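KLLA0E08119p (Kluyveromyces lactis, PDB 3VA7) probably carries out the biotin- and ATP-dependent carboxylation of urea to urea-1-carboxylate, this chain being the urea carboxylase part of a longer bifunctional protein. Local coordinates at residues I250-R255 and P327-V332; K265-T270 and R450-S455; P271-P276 and K459-A464; A362-R367 and N424-K429. All coordinates share one frame; numbering follows the deposited sequence.

All four interactions lie in the biotin carboxylase part and show how one antiparallel sheet gathers helices and turns around itself. Strands 249-261, 264-270 and 362-372 are consecutive neighbours in that sheet, and they supply one segment each to interactions 1, 2 and 4. Interactions 2 and 4 are the closest pair, their centres about 8 Å apart, joined by a salt bridge from Glu-268 OE2 to Arg-367 NE of 2.7 Å. Segment 271-276 of interaction 3 follows directly on 265-270 of interaction 2, the centres about 12 Å apart; interactions 1 and 4 are about 14 Å apart between centres. The biotin and urea pockets, with Tyr-731 and Tyr-1035, belong to the carboxyltransferase part.

Interaction 1 (I250-R255 and P327-V332); sequences IAIGER and PITEMV
Arg-255 and Thr-329 meet through a single hydrogen bond, from Arg-255 NH1 to Thr-329 OG1 at 2.8 Å, with the threonine oxygen at the edge of the guanidinium group and tilted 15° out of its plane. The N-H...O angle of 153° makes this a moderately straight bond. With CG beside its own backbone N and chi2 extended, the arginine lays CG and CD along Ile-328, and a bend at chi3 (-70°) turns the guanidinium back to Thr-329. Arg-255 CD comes to 3.7 Å from Ile-328 CG1, and Ile-328 CD1 lies against CG and CD. Thr-329 divides its branches between two strand residues. Its hydroxyl, next to the backbone N, turns to the arginine, while CG2, trans to that N, packs 3.7 Å from Ile-252 CG2. Gly-253, between the two strand residues, brings no side chain to the helix.

The axes of segments 250-255 and 327-332 approach to 9.0 Å, within the ATP-grasp fold of biotin carboxylases, with Ile-328 also packed on strand 362-372. Further out, strand 235-244 holds the guanidinium: Glu-238 forms a salt bridge with NE, and Gln-240 is a second hydrogen-bond partner of NH1. A leucine in place of Arg-255 would probably leave Thr-329 OG1 without this donor and Glu-238 OE2 without its arginine mate inside a buried contact. The example illustrates how one long side chain serves two chemistries, its methylenes lying on isoleucine while its polar end, held by Thr-329, Glu-238 and Gln-240, links a helix hydroxyl to an acidic residue of the neighbouring strand.

Interaction 2 (K265-T270 and R450-S455); sequences KVIEET and RSIASS
Strand 265-270 faces segment 450-455 with Ile-267 and Ala-453 supplying the nearest CA atoms, 8.5 Å apart, so that contact is left to longer side chains, chiefly those of Ile-452, Ile-267 and Val-266. Ile-452 uses two branches. Its CG2, trans to the backbone N (chi1 -62° places CG1 beside that N), meets Ile-267 CD1 at 4.1 Å. Its other branch runs out in extended form, and CD1 at its end comes to 4.3 Å from Val-266 CG2. The two isoleucine chains lie side by side, running opposite ways. At these separations the touch is light and wholly apolar.

This is a helix laid on a face of the antiparallel sheet of the biotin carboxylase part, where strand 264-270 runs between strands 249-261 and 362-372. Ile-267 also packs on Leu-259, Ile-364 and Ala-366 of those neighbours, and Ile-452 on Leu-468.

Just beyond, toward Ser-455, the carbonyl of Ile-452 is gripped twice by one residue: Ser-455 N lies 2.8 Å from Ile-452 O, and Ser-455 OG donates to the same oxygen at 2.7 Å. The hydroxyl arrives in the carbonyl plane on a lone pair, at a C=O...O angle of 141°. Ser-455 is also the N-cap of the next helix, its OG hydrogen-bonded to Phe-458 N.

Interaction 3 (P271-P276 and K459-A464); sequences PAPNLP and KEAKVA
Asn-274 and Pro-273 close on the methyl group of Ala-461, the residue that ends helix 456-460 in a Schellman motif. The alanine takes a positive phi of 73° there, and its CB points to the loop that leads from strand 264-270 to helix 277-293. The chi1 of Asn-274, -62°, puts CG beside the backbone N and trans to the carbonyl carbon, which sends the amide across to Ala-461. A chi2 of -42° then turns the nitrogen, and not OD1, to the alanine: Asn-274 ND2 lies 3.7 Å from Ala-461 CB. Nothing in this touch is a hydrogen bond; the amide simply rests on a methyl group at the exposed margin of the contact.

Deeper in, Pro-273 presents its ring, puckered C-gamma endo, and it is CB, next to the backbone, that comes nearest, 4.2 Å from Ala-461 CB. These two residues also supply the nearest CA atoms across the contact, 6.9 Å apart, a close approach made possible by such short side chains. Arg-423, from the start of helix 423-435, packs on both of them. Val-463 likewise points to the loop and also packs on Leu-259 of strand 249-261.

After the helix, Lys-462 forms the centre of an inverse gamma turn that swings the chain round, closed by a weak bond from Val-463 N to Ala-461 O at 2.7 Å. On the loop side, the carbonyl oxygen of Pro-273 is held by Arg-235 NH2.

Interaction 4 (A362-R367 and N424-K429); sequences ASIEAR and NDAIMK
Ile-364 and Ala-426 make the close part of this contact, in which helix 423-435 lies on the large antiparallel sheet of the biotin carboxylase part through strand 362-372. Ile-364 CG2 rests 3.6 Å from Ala-426 CB, and the same methyl group is 4.1 Å from Ala-426 O, so the isoleucine branch touches the helix backbone as well as its side chain. Ala-362, two residues earlier and pointing the same way, adds a slighter touch: its CB is 4.5 Å from Ala-426 CB, while its carbonyl oxygen comes to 4.0 Å from that methyl group. A single alanine therefore receives both strand residues, and its smallness lets the helix settle near the sheet without any hydrogen bond across the contact. Ile-364 continues the buried layer across the sheet, onto Ile-267 and Glu-269 of strand 264-270.

Ser-363, between Ala-362 and Ile-364, points away and packs on Ile-328, Met-331 and Val-332 of helix 326-333, so the strand is covered by a helix on each face. The outer side of helix 423-435 is quite different, with Asn-424 and Met-428 exposed. At its margin, beside strand 412-420, Asp-425 and Lys-429, one turn apart, form a long salt bridge, 3.7 Å from Lys-429 NZ to Asp-425 OD2. The lysine chain is extended from chi2 onward (166°), which carries its amino group to a second partner, the backbone oxygen His-419 O.

Interaction 1 (I250-R255 and P327-V332)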
loop_
_atom_site.group_PDB
_atom_site.type_symbol
_atom_site.label_atom_id
_atom_site.label_comp_id
_atom_site.label_asym_id
_atom_site.label_seq_id
_atom_site.Cartn_x
_atom_site.Cartn_y
_atom_site.Cartn_z
ATOM N N ILE A 250 29.233 -36.229 21.193
ATOM C CA ILE A 250 30.029 -35.074 21.666
ATOM C C ILE A 250 29.132 -33.910 22.093
ATOM O O ILE A 250 28.093 -33.657 21.455
ATOM C CB ILE A 250 31.081 -34.678 20.625
ATOM C CG1 ILE A 250 31.828 -33.425 21.033
ATOM C CG2 ILE A 250 30.430 -34.470 19.249
ATOM C CD1 ILE A 250 33.170 -33.326 20.313
ATOM N N ALA A 251 29.451 -33.260 23.223
ATOM C CA ALA A 251 28.590 -32.170 23.710
ATOM C C ALA A 251 29.204 -30.880 23.194
ATOM O O ALA A 251 30.416 -30.597 23.393
ATOM C CB ALA A 251 28.451 -32.175 25.186
ATOM N N ILE A 252 28.396 -30.120 22.469
ATOM C CA ILE A 252 28.938 -29.003 21.723
ATOM C C ILE A 252 28.836 -27.732 22.568
ATOM O O ILE A 252 29.706 -26.870 22.461
ATOM C CB ILE A 252 28.293 -28.939 20.298
ATOM C CG1 ILE A 252 28.698 -30.225 19.543
ATOM C CG2 ILE A 252 28.670 -27.680 19.547
ATOM C CD1 ILE A 252 28.945 -30.098 18.032
ATOM N N GLY A 253 27.849 -27.684 23.473
ATOM C CA GLY A 253 27.656 -26.572 24.383
ATOM C C GLY A 253 26.252 -26.588 24.975
ATOM O O GLY A 253 25.426 -27.477 24.663
ATOM N N GLU A 254 25.964 -25.620 25.844
ATOM C CA GLU A 254 24.642 -25.529 26.448
ATOM C C GLU A 254 24.013 -24.180 26.175
ATOM O O GLU A 254 24.703 -23.160 25.981
ATOM C CB GLU A 254 24.684 -25.775 27.970
ATOM C CG GLU A 254 24.965 -24.539 28.810
ATOM C CD GLU A 254 26.398 -24.055 28.671
ATOM O OE1 GLU A 254 27.215 -24.697 27.946
ATOM O OE2 GLU A 254 26.719 -23.029 29.311
ATOM N N ARG A 255 22.693 -24.183 26.177
ATOM C CA ARG A 255 21.950 -22.995 25.880
ATOM C C ARG A 255 20.929 -22.921 26.968
ATOM O O ARG A 255 20.421 -23.945 27.421
ATOM C CB ARG A 255 21.253 -23.098 24.517
ATOM C CG ARG A 255 22.211 -23.324 23.378
ATOM C CD ARG A 255 21.528 -23.424 22.018
ATOM N NE ARG A 255 20.736 -24.633 21.821
ATOM C CZ ARG A 255 21.038 -25.607 20.963
ATOM N NH1 ARG A 255 22.130 -25.538 20.181
ATOM N NH2 ARG A 255 20.230 -26.664 20.866
ATOM N N PRO A 327 21.555 -21.567 16.056
ATOM C CA PRO A 327 22.596 -20.584 15.665
ATOM C C PRO A 327 23.396 -19.944 16.782
ATOM O O PRO A 327 24.527 -19.560 16.536
ATOM C CB PRO A 327 21.816 -19.501 14.927
ATOM C CG PRO A 327 20.514 -20.198 14.412
ATOM C CD PRO A 327 20.224 -21.218 15.511
ATOM N N ILE A 328 22.901 -19.866 18.010
ATOM C CA ILE A 328 23.760 -19.221 19.024
ATOM C C ILE A 328 25.012 -20.056 19.326
ATOM O O ILE A 328 26.152 -19.523 19.464
ATOM C CB ILE A 328 23.014 -18.796 20.298
ATOM C CG1 ILE A 328 22.369 -19.980 21.002
ATOM C CG2 ILE A 328 21.964 -17.750 19.963
ATOM C CD1 ILE A 328 21.822 -19.625 22.330
ATOM N N THR A 329 24.796 -21.378 19.379
ATOM C CA THR A 329 25.864 -22.367 19.480
ATOM C C THR A 329 26.893 -22.179 18.350
ATOM O O THR A 329 28.137 -22.214 18.580
ATOM C CB THR A 329 25.245 -23.806 19.480
ATOM O OG1 THR A 329 24.349 -23.935 20.598
ATOM C CG2 THR A 329 26.290 -24.860 19.596
ATOM N N GLU A 330 26.390 -21.962 17.138
ATOM C CA GLU A 330 27.293 -21.746 15.972
ATOM C C GLU A 330 28.143 -20.450 16.116
ATOM O O GLU A 330 29.245 -20.354 15.591
ATOM C CB GLU A 330 26.521 -21.752 14.640
ATOM C CG GLU A 330 25.902 -23.096 14.285
ATOM C CD GLU A 330 25.221 -23.137 12.908
ATOM O OE1 GLU A 330 24.991 -22.046 12.309
ATOM O OE2 GLU A 330 24.926 -24.268 12.406
ATOM N N MET A 331 27.631 -19.475 16.858
ATOM C CA MET A 331 28.326 -18.224 16.919
ATOM C C MET A 331 29.485 -18.498 17.844
ATOM O O MET A 331 30.632 -18.125 17.528
ATOM C CB MET A 331 27.447 -17.076 17.473
ATOM C CG MET A 331 26.359 -16.572 16.551
ATOM S SD MET A 331 26.979 -15.427 15.289
ATOM C CE MET A 331 27.133 -16.694 14.010
ATOM N N VAL A 332 29.209 -19.123 18.990
ATOM C CA VAL A 332 30.288 -19.253 19.984
ATOM C C VAL A 332 31.385 -20.309 19.677
ATOM O O VAL A 332 32.471 -20.253 20.261
ATOM C CB VAL A 332 29.782 -19.357 21.406
ATOM C CG1 VAL A 332 28.811 -18.241 21.649
ATOM C CG2 VAL A 332 29.125 -20.706 21.647
#

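Interaction 2 (K265-T270 and R450-S455)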
loop_
_atom_site.group_PDB
_atom_site.type_symbol
_atom_site.label_atom_id
_atom_site.label_comp_id
_atom_site.label_asym_id
_atom_site.label_seq_id
_atom_site.Cartn_x
_atom_site.Cartn_y
_atom_site.Cartn_z
ATOM N N LYS A 265 9.289 -20.618 23.157
ATOM C CA LYS A 265 10.541 -19.898 23.368
ATOM C C LYS A 265 10.551 -18.586 22.584
ATOM O O LYS A 265 9.959 -18.543 21.500
ATOM C CB LYS A 265 11.711 -20.802 23.036
ATOM C CG LYS A 265 11.597 -22.123 23.784
ATOM C CD LYS A 265 12.919 -22.881 23.815
ATOM C CE LYS A 265 12.969 -23.899 22.732
ATOM N NZ LYS A 265 13.734 -25.099 23.162
ATOM N N VAL A 266 11.127 -17.514 23.162
ATOM C CA VAL A 266 11.232 -16.225 22.447
ATOM C C VAL A 266 12.644 -15.688 22.437
ATOM O O VAL A 266 13.069 -15.131 21.419
ATOM C CB VAL A 266 10.208 -15.084 22.872
ATOM C CG1 VAL A 266 8.983 -15.622 23.570
ATOM C CG2 VAL A 266 10.835 -14.079 23.748
ATOM N N ILE A 267 13.374 -15.865 23.547
ATOM C CA ILE A 267 14.797 -15.522 23.582
ATOM C C ILE A 267 15.656 -16.634 24.170
ATOM O O ILE A 267 15.336 -17.208 25.227
ATOM C CB ILE A 267 15.079 -14.172 24.340
ATOM C CG1 ILE A 267 14.789 -12.981 23.440
ATOM C CG2 ILE A 267 16.523 -14.041 24.852
ATOM C CD1 ILE A 267 13.609 -12.191 23.903
ATOM N N GLU A 268 16.778 -16.910 23.494
ATOM C CA GLU A 268 17.733 -17.901 23.979
ATOM C C GLU A 268 19.132 -17.330 24.020
ATOM O O GLU A 268 19.433 -16.375 23.318
ATOM C CB GLU A 268 17.680 -19.169 23.125
ATOM C CG GLU A 268 16.268 -19.607 22.724
ATOM C CD GLU A 268 15.803 -19.054 21.355
ATOM O OE1 GLU A 268 16.543 -18.309 20.669
ATOM O OE2 GLU A 268 14.673 -19.383 20.944
ATOM N N GLU A 269 19.980 -17.931 24.844
ATOM C CA GLU A 269 21.363 -17.484 25.033
ATOM C C GLU A 269 22.373 -18.616 25.390
ATOM O O GLU A 269 22.015 -19.685 25.898
ATOM C CB GLU A 269 21.421 -16.412 26.134
ATOM C CG GLU A 269 21.231 -16.953 27.560
ATOM C CD GLU A 269 21.393 -15.838 28.602
ATOM O OE1 GLU A 269 20.443 -15.616 29.453
ATOM O OE2 GLU A 269 22.483 -15.194 28.541
ATOM N N THR A 270 23.641 -18.316 25.154
ATOM C CA THR A 270 24.735 -19.200 25.428
ATOM C C THR A 270 25.954 -18.316 25.721
ATOM O O THR A 270 26.101 -17.225 25.129
ATOM C CB THR A 270 24.972 -20.211 24.237
ATOM O OG1 THR A 270 25.677 -21.361 24.703
ATOM C CG2 THR A 270 25.770 -19.610 23.092
ATOM N N ARG A 450 11.838 -5.821 22.380
ATOM C CA ARG A 450 12.728 -4.702 22.747
ATOM C C ARG A 450 12.708 -4.444 24.246
ATOM O O ARG A 450 13.757 -4.315 24.916
ATOM C CB ARG A 450 12.291 -3.435 22.022
ATOM C CG ARG A 450 13.069 -3.146 20.780
ATOM C CD ARG A 450 12.208 -2.334 19.897
ATOM N NE ARG A 450 12.800 -2.223 18.584
ATOM C CZ ARG A 450 12.185 -1.647 17.560
ATOM N NH1 ARG A 450 10.971 -1.164 17.756
ATOM N NH2 ARG A 450 12.773 -1.545 16.362
ATOM N N SER A 451 11.479 -4.372 24.730
ATOM C CA SER A 451 11.148 -4.284 26.119
ATOM C C SER A 451 11.781 -5.431 26.948
ATOM O O SER A 451 12.396 -5.162 27.992
ATOM C CB SER A 451 9.628 -4.241 26.244
ATOM O OG SER A 451 9.229 -4.944 27.396
ATOM N N ILE A 452 11.654 -6.685 26.490
ATOM C CA ILE A 452 12.328 -7.816 27.181
ATOM C C ILE A 452 13.839 -7.683 27.145
ATOM O O ILE A 452 14.444 -7.538 28.183
ATOM C CB ILE A 452 11.924 -9.176 26.664
ATOM C CG1 ILE A 452 10.438 -9.422 26.888
ATOM C CG2 ILE A 452 12.721 -10.246 27.361
ATOM C CD1 ILE A 452 9.964 -10.653 26.196
ATOM N N ALA A 453 14.433 -7.668 25.954
ATOM C CA ALA A 453 15.883 -7.423 25.788
ATOM C C ALA A 453 16.392 -6.265 26.647
ATOM O O ALA A 453 17.567 -6.184 26.979
ATOM C CB ALA A 453 16.207 -7.157 24.331
ATOM N N SER A 454 15.489 -5.365 26.999
ATOM C CA SER A 454 15.845 -4.132 27.730
ATOM C C SER A 454 15.683 -4.185 29.220
ATOM O O SER A 454 16.160 -3.292 29.905
ATOM C CB SER A 454 14.957 -2.988 27.278
ATOM O OG SER A 454 15.689 -2.343 26.296
ATOM N N SER A 455 14.929 -5.179 29.683
ATOM C CA SER A 455 14.476 -5.234 31.056
ATOM C C SER A 455 15.637 -5.334 32.042
ATOM O O SER A 455 16.767 -5.709 31.674
ATOM C CB SER A 455 13.482 -6.381 31.233
ATOM O OG SER A 455 14.071 -7.601 30.849
#

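Interaction 3 (P271-P276 and K459-A464)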
loop_
_atom_site.group_PDB
_atom_site.type_symbol
_atom_site.label_atom_id
_atom_site.label_comp_id
_atom_site.label_asym_id
_atom_site.label_seq_id
_atom_site.Cartn_x
_atom_site.Cartn_y
_atom_site.Cartn_z
ATOM N N PRO A 271 26.801 -18.742 26.675
ATOM C CA PRO A 271 26.627 -19.870 27.626
ATOM C C PRO A 271 25.475 -19.607 28.536
ATOM O O PRO A 271 25.030 -18.490 28.624
ATOM C CB PRO A 271 27.916 -19.852 28.466
ATOM C CG PRO A 271 28.959 -19.179 27.590
ATOM C CD PRO A 271 28.167 -18.178 26.713
ATOM N N ALA A 272 24.977 -20.627 29.210
ATOM C CA ALA A 272 23.994 -20.391 30.246
ATOM C C ALA A 272 24.582 -19.435 31.317
ATOM O O ALA A 272 25.730 -19.584 31.753
ATOM C CB ALA A 272 23.577 -21.683 30.850
ATOM N N PRO A 273 23.800 -18.426 31.734
ATOM C CA PRO A 273 24.294 -17.600 32.830
ATOM C C PRO A 273 24.187 -18.363 34.168
ATOM O O PRO A 273 23.343 -19.252 34.288
ATOM C CB PRO A 273 23.313 -16.433 32.817
ATOM C CG PRO A 273 22.001 -17.080 32.413
ATOM C CD PRO A 273 22.429 -18.042 31.331
ATOM N N ASN A 274 25.035 -18.004 35.143
ATOM C CA ASN A 274 24.938 -18.482 36.549
ATOM C C ASN A 274 24.873 -19.982 36.656
ATOM O O ASN A 274 23.952 -20.547 37.280
ATOM C CB ASN A 274 23.727 -17.894 37.285
ATOM C CG ASN A 274 23.783 -16.372 37.399
ATOM O OD1 ASN A 274 24.843 -15.772 37.677
ATOM N ND2 ASN A 274 22.629 -15.734 37.163
ATOM N N LEU A 275 25.838 -20.613 35.994
ATOM C CA LEU A 275 25.973 -22.051 36.017
ATOM C C LEU A 275 27.437 -22.367 36.189
ATOM O O LEU A 275 28.270 -21.951 35.375
ATOM C CB LEU A 275 25.434 -22.667 34.740
ATOM C CG LEU A 275 25.656 -24.155 34.496
ATOM C CD1 LEU A 275 24.617 -24.977 35.213
ATOM C CD2 LEU A 275 25.571 -24.388 33.000
ATOM N N PRO A 276 27.756 -23.084 37.277
ATOM C CA PRO A 276 29.142 -23.475 37.554
ATOM C C PRO A 276 29.600 -24.629 36.663
ATOM O O PRO A 276 28.827 -25.559 36.372
ATOM C CB PRO A 276 29.101 -23.910 39.018
ATOM C CG PRO A 276 27.665 -23.544 39.523
ATOM C CD PRO A 276 26.817 -23.514 38.332
ATOM N N LYS A 459 18.740 -8.403 32.232
ATOM C CA LYS A 459 20.140 -8.044 32.468
ATOM C C LYS A 459 20.701 -8.666 33.736
ATOM O O LYS A 459 21.852 -9.100 33.788
ATOM C CB LYS A 459 20.346 -6.537 32.523
ATOM C CG LYS A 459 21.778 -6.180 32.231
ATOM C CD LYS A 459 22.073 -4.756 32.584
ATOM C CE LYS A 459 23.563 -4.481 32.430
ATOM N NZ LYS A 459 24.309 -5.332 33.395
ATOM N N GLU A 460 19.891 -8.693 34.780
ATOM C CA GLU A 460 20.370 -9.240 36.044
ATOM C C GLU A 460 20.367 -10.772 35.997
ATOM O O GLU A 460 20.887 -11.445 36.901
ATOM C CB GLU A 460 19.571 -8.646 37.214
ATOM C CG GLU A 460 20.011 -7.196 37.540
ATOM C CD GLU A 460 19.054 -6.467 38.507
ATOM O OE1 GLU A 460 19.367 -5.294 38.858
ATOM O OE2 GLU A 460 17.999 -7.042 38.912
ATOM N N ALA A 461 19.802 -11.293 34.898
ATOM C CA ALA A 461 19.748 -12.707 34.600
ATOM C C ALA A 461 18.736 -13.404 35.492
ATOM O O ALA A 461 18.765 -14.607 35.638
ATOM C CB ALA A 461 21.158 -13.354 34.694
ATOM N N LYS A 462 17.806 -12.649 36.063
ATOM C CA LYS A 462 16.749 -13.281 36.859
ATOM C C LYS A 462 15.681 -13.908 35.951
ATOM O O LYS A 462 14.501 -13.589 36.037
ATOM C CB LYS A 462 16.159 -12.337 37.938
ATOM C CG LYS A 462 17.157 -11.297 38.517
ATOM C CD LYS A 462 17.341 -11.441 40.060
ATOM C CE LYS A 462 16.005 -11.411 40.893
ATOM N NZ LYS A 462 15.815 -10.186 41.741
ATOM N N VAL A 463 16.138 -14.822 35.097
ATOM C CA VAL A 463 15.336 -15.539 34.085
ATOM C C VAL A 463 14.825 -16.897 34.580
ATOM O O VAL A 463 15.567 -17.663 35.181
ATOM C CB VAL A 463 16.183 -15.825 32.768
ATOM C CG1 VAL A 463 16.647 -14.547 32.108
ATOM C CG2 VAL A 463 17.409 -16.731 33.042
ATOM N N ALA A 464 13.574 -17.216 34.295
ATOM C CA ALA A 464 13.055 -18.535 34.612
ATOM C C ALA A 464 11.947 -18.884 33.638
ATOM O O ALA A 464 11.329 -17.999 33.085
ATOM C CB ALA A 464 12.544 -18.561 36.007
#

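Interaction 4 (A362-R367 and N424-K429)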
loop_
_atom_site.group_PDB
_atom_site.type_symbol
_atom_site.label_atom_id
_atom_site.label_comp_id
_atom_site.label_asym_id
_atom_site.label_seq_id
_atom_site.Cartn_x
_atom_site.Cartn_y
_atom_site.Cartn_z
ATOM N N ALA A 362 29.892 -14.749 23.972
ATOM C CA ALA A 362 28.523 -15.113 24.320
ATOM C C ALA A 362 27.612 -14.673 23.191
ATOM O O ALA A 362 27.943 -13.738 22.459
ATOM C CB ALA A 362 28.078 -14.482 25.650
ATOM N N SER A 363 26.470 -15.344 23.049
ATOM C CA SER A 363 25.648 -15.105 21.898
ATOM C C SER A 363 24.212 -15.268 22.260
ATOM O O SER A 363 23.878 -16.114 23.077
ATOM C CB SER A 363 26.032 -16.027 20.735
ATOM O OG SER A 363 25.080 -15.984 19.709
ATOM N N ILE A 364 23.375 -14.402 21.683
ATOM C CA ILE A 364 21.952 -14.420 21.960
ATOM C C ILE A 364 21.053 -14.208 20.734
ATOM O O ILE A 364 21.446 -13.585 19.743
ATOM C CB ILE A 364 21.527 -13.593 23.238
ATOM C CG1 ILE A 364 20.220 -12.903 22.972
ATOM C CG2 ILE A 364 22.656 -12.655 23.936
ATOM C CD1 ILE A 364 19.118 -13.601 23.680
ATOM N N GLU A 365 19.870 -14.800 20.803
ATOM C CA GLU A 365 18.951 -14.905 19.679
ATOM C C GLU A 365 17.581 -14.414 20.133
ATOM O O GLU A 365 17.143 -14.758 21.221
ATOM C CB GLU A 365 18.818 -16.364 19.201
ATOM C CG GLU A 365 17.714 -16.535 18.191
ATOM C CD GLU A 365 17.609 -17.934 17.614
ATOM O OE1 GLU A 365 18.121 -18.145 16.493
ATOM O OE2 GLU A 365 16.994 -18.812 18.255
ATOM N N ALA A 366 16.918 -13.616 19.303
ATOM C CA ALA A 366 15.539 -13.205 19.549
ATOM C C ALA A 366 14.705 -13.658 18.354
ATOM O O ALA A 366 15.151 -13.603 17.186
ATOM C CB ALA A 366 15.445 -11.658 19.729
ATOM N N ARG A 367 13.494 -14.110 18.627
ATOM C CA ARG A 367 12.678 -14.635 17.552
ATOM C C ARG A 367 11.620 -13.624 17.121
ATOM O O ARG A 367 10.639 -13.393 17.849
ATOM C CB ARG A 367 11.993 -15.899 18.036
ATOM C CG ARG A 367 12.879 -16.971 18.633
ATOM C CD ARG A 367 12.129 -18.316 18.478
ATOM N NE ARG A 367 12.831 -19.462 19.032
ATOM C CZ ARG A 367 12.297 -20.678 19.110
ATOM N NH1 ARG A 367 11.069 -20.897 18.665
ATOM N NH2 ARG A 367 12.979 -21.674 19.638
ATOM N N ASN A 424 27.210 -9.309 28.887
ATOM C CA ASN A 424 26.844 -7.882 28.853
ATOM C C ASN A 424 27.045 -7.290 27.471
ATOM O O ASN A 424 26.218 -6.517 27.031
ATOM C CB ASN A 424 27.602 -7.027 29.898
ATOM C CG ASN A 424 27.195 -7.347 31.348
ATOM O OD1 ASN A 424 25.997 -7.576 31.688
ATOM N ND2 ASN A 424 28.220 -7.390 32.226
ATOM N N ASP A 425 28.143 -7.638 26.801
ATOM C CA ASP A 425 28.391 -7.117 25.456
ATOM C C ASP A 425 27.278 -7.565 24.476
ATOM O O ASP A 425 26.892 -6.805 23.533
ATOM C CB ASP A 425 29.748 -7.567 24.935
ATOM C CG ASP A 425 30.185 -6.783 23.729
ATOM O OD1 ASP A 425 29.780 -5.596 23.671
ATOM O OD2 ASP A 425 30.924 -7.319 22.856
ATOM N N ALA A 426 26.774 -8.788 24.717
ATOM C CA ALA A 426 25.808 -9.453 23.860
ATOM C C ALA A 426 24.434 -8.872 24.078
ATOM O O ALA A 426 23.646 -8.747 23.100
ATOM C CB ALA A 426 25.775 -10.912 24.172
ATOM N N ILE A 427 24.139 -8.529 25.341
ATOM C CA ILE A 427 22.849 -7.942 25.672
ATOM C C ILE A 427 22.715 -6.548 25.046
ATOM O O ILE A 427 21.655 -6.183 24.541
ATOM C CB ILE A 427 22.628 -7.864 27.173
ATOM C CG1 ILE A 427 22.259 -9.242 27.706
ATOM C CG2 ILE A 427 21.520 -6.837 27.520
ATOM C CD1 ILE A 427 22.483 -9.343 29.145
ATOM N N MET A 428 23.808 -5.788 25.058
ATOM C CA MET A 428 23.823 -4.497 24.446
ATOM C C MET A 428 23.718 -4.696 22.949
ATOM O O MET A 428 22.920 -4.027 22.298
ATOM C CB MET A 428 25.081 -3.725 24.823
ATOM C CG MET A 428 25.013 -3.062 26.186
ATOM S SD MET A 428 26.525 -2.045 26.493
ATOM C CE MET A 428 27.794 -3.319 26.942
ATOM N N LYS A 429 24.480 -5.635 22.402
ATOM C CA LYS A 429 24.411 -5.858 20.965
ATOM C C LYS A 429 23.023 -6.201 20.525
ATOM O O LYS A 429 22.621 -5.836 19.426
ATOM C CB LYS A 429 25.401 -6.904 20.466
ATOM C CG LYS A 429 26.758 -6.308 20.169
ATOM C CD LYS A 429 27.803 -7.338 20.012
ATOM C CE LYS A 429 29.077 -6.638 19.874
ATOM N NZ LYS A 429 30.072 -7.547 19.255
#